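Local coordinates for protein haloalkane dehalogenase (Mycobacterium rhodesiae, PDB 4MJ3) that probably hydrolyses the carbon-halogen bond of haloalkanes, releasing an alcohol and a halide ion, as an alpha/beta-hydrolase-fold enzyme, at residues A78-V82 / H101-M105. Numbering follows the deposited sequence.
Sequences AIDLV and HVDWM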
loop_
_atom_site.group_PDB
_atom_site.type_symbol
_atom_site.label_atom_id
_atom_site.label_comp_id
_atom_site.label_asym_id
_atom_site.label_seq_id
_atom_site.Cartn_x
_atom_site.Cartn_y
_atom_site.Cartn_z
ATOM N N ALA A 78 8.844 -1.810 -5.112
ATOM C CA ALA A 78 7.648 -2.207 -4.366
ATOM C C ALA A 78 8.102 -2.863 -3.069
ATOM O O ALA A 78 8.981 -3.731 -3.088
ATOM C CB ALA A 78 6.806 -3.185 -5.178
ATOM N N ILE A 79 7.522 -2.455 -1.943
ATOM C CA ILE A 79 8.004 -2.936 -0.650
ATOM C C ILE A 79 6.865 -3.644 0.080
ATOM O O ILE A 79 5.780 -3.110 0.157
ATOM C CB ILE A 79 8.505 -1.744 0.207
ATOM C CG1 ILE A 79 9.631 -0.996 -0.511
ATOM C CG2 ILE A 79 8.954 -2.224 1.587
ATOM C CD1 ILE A 79 10.101 0.253 0.196
ATOM N N ASP A 80 7.144 -4.816 0.645
ATOM C CA ASP A 80 6.170 -5.533 1.451
ATOM C C ASP A 80 6.149 -5.023 2.902
ATOM O O ASP A 80 7.163 -5.001 3.589
ATOM C CB ASP A 80 6.462 -7.035 1.493
ATOM C CG ASP A 80 6.229 -7.745 0.164
ATOM O OD1 ASP A 80 5.572 -7.190 -0.768
ATOM O OD2 ASP A 80 6.740 -8.885 0.044
ATOM N N LEU A 81 4.975 -4.647 3.363
ATOM C CA LEU A 81 4.784 -4.236 4.757
ATOM C C LEU A 81 5.166 -5.371 5.704
ATOM O O LEU A 81 4.972 -6.530 5.396
ATOM C CB LEU A 81 3.329 -3.849 4.987
ATOM C CG LEU A 81 2.790 -2.623 4.237
ATOM C CD1 LEU A 81 1.275 -2.566 4.301
ATOM C CD2 LEU A 81 3.393 -1.363 4.799
ATOM N N VAL A 82 5.646 -4.997 6.886
ATOM C CA VAL A 82 5.887 -5.956 7.958
ATOM C C VAL A 82 4.551 -6.645 8.215
ATOM O O VAL A 82 3.522 -5.995 8.338
ATOM C CB VAL A 82 6.426 -5.247 9.217
ATOM C CG1 VAL A 82 6.481 -6.191 10.403
ATOM C CG2 VAL A 82 7.824 -4.674 8.949
ATOM N N HIS A 101 4.134 0.783 11.685
ATOM C CA HIS A 101 4.173 0.585 10.231
ATOM C C HIS A 101 4.830 1.765 9.524
ATOM O O HIS A 101 5.611 1.582 8.579
ATOM C CB HIS A 101 2.769 0.357 9.663
ATOM C CG HIS A 101 2.295 -1.057 9.778
ATOM N ND1 HIS A 101 2.892 -2.097 9.104
ATOM C CD2 HIS A 101 1.277 -1.599 10.479
ATOM C CE1 HIS A 101 2.243 -3.216 9.361
ATOM N NE2 HIS A 101 1.262 -2.941 10.198
ATOM N N VAL A 102 4.503 2.959 9.983
ATOM C CA VAL A 102 5.104 4.183 9.470
ATOM C C VAL A 102 6.614 4.142 9.685
ATOM O O VAL A 102 7.381 4.423 8.751
ATOM C CB VAL A 102 4.450 5.416 10.120
ATOM C CG1 VAL A 102 5.283 6.679 9.927
ATOM C CG2 VAL A 102 3.047 5.599 9.556
ATOM N N ASP A 103 7.043 3.790 10.898
ATOM C CA ASP A 103 8.476 3.767 11.213
ATOM C C ASP A 103 9.205 2.666 10.425
ATOM O O ASP A 103 10.334 2.867 9.916
ATOM C CB ASP A 103 8.718 3.607 12.718
ATOM C CG ASP A 103 8.322 4.857 13.520
ATOM O OD1 ASP A 103 8.210 5.948 12.922
ATOM O OD2 ASP A 103 8.071 4.725 14.733
ATOM N N TRP A 104 8.580 1.509 10.321
ATOM C CA TRP A 104 9.179 0.399 9.561
ATOM C C TRP A 104 9.308 0.737 8.080
ATOM O O TRP A 104 10.363 0.540 7.469
ATOM C CB TRP A 104 8.349 -0.876 9.718
ATOM C CG TRP A 104 8.438 -1.529 11.053
ATOM C CD1 TRP A 104 9.529 -1.614 11.858
ATOM C CD2 TRP A 104 7.382 -2.237 11.717
ATOM N NE1 TRP A 104 9.220 -2.350 12.989
ATOM C CE2 TRP A 104 7.915 -2.750 12.924
ATOM C CE3 TRP A 104 6.056 -2.529 11.388
ATOM C CZ2 TRP A 104 7.151 -3.510 13.817
ATOM C CZ3 TRP A 104 5.299 -3.290 12.265
ATOM C CH2 TRP A 104 5.842 -3.751 13.482
HETATM N N MSE A 105 8.261 1.303 7.496
HETATM C CA MSE A 105 8.311 1.663 6.077
HETATM C C MSE A 105 9.323 2.760 5.792
HETATM O O MSE A 105 10.057 2.689 4.791
HETATM C CB MSE A 105 6.915 2.046 5.584
HETATM C CG MSE A 105 6.872 2.459 4.118
HETATM SE SE MSE A 105 7.594 1.077 2.895
HETATM C CE MSE A 105 6.198 -0.276 3.051
HETATM O O HOH W 1 5.370 -2.137 7.780
#
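In this alpha/beta-hydrolase fold, strand 75-79 runs out of the central sheet into a loop, and helix 98-112 packs against both the strand end and the loop. The main bump belongs to M105, present as selenomethionine. Its chi2 and chi3 are both p, which bends the side chain so that the methyl CE enters the hollow between I79 and L81, 3.7 Å from I79 CG2 and 3.5 Å from L81 CD2; L52 of strand 48-52 and L132 of helix 124-135 also touch this side chain. On the loop side the bump is V82, which meets W104, the helix residue just before M105. It lies against the indole, with V82 CB 3.5 Å from W104 CE3 and V82 CG1 3.9 Å from the centroid of the six-membered ring, a CH-pi contact over the face. W104 NE1, on the pyrrole ring of the indole, is hydrogen-bonded to S28 O. The H101 ring is stacked on F212. Between H101 ND1 and V82 N, which do not meet directly, sits a water, accepting from V82 N at 3.0 Å and hydrogen-bonding to H101 ND1 at 2.8 Å. At the ring edge, H101 CE1 sits 3.2 Å from V82 O, a carbonyl oxygen without a hydrogen-bond partner.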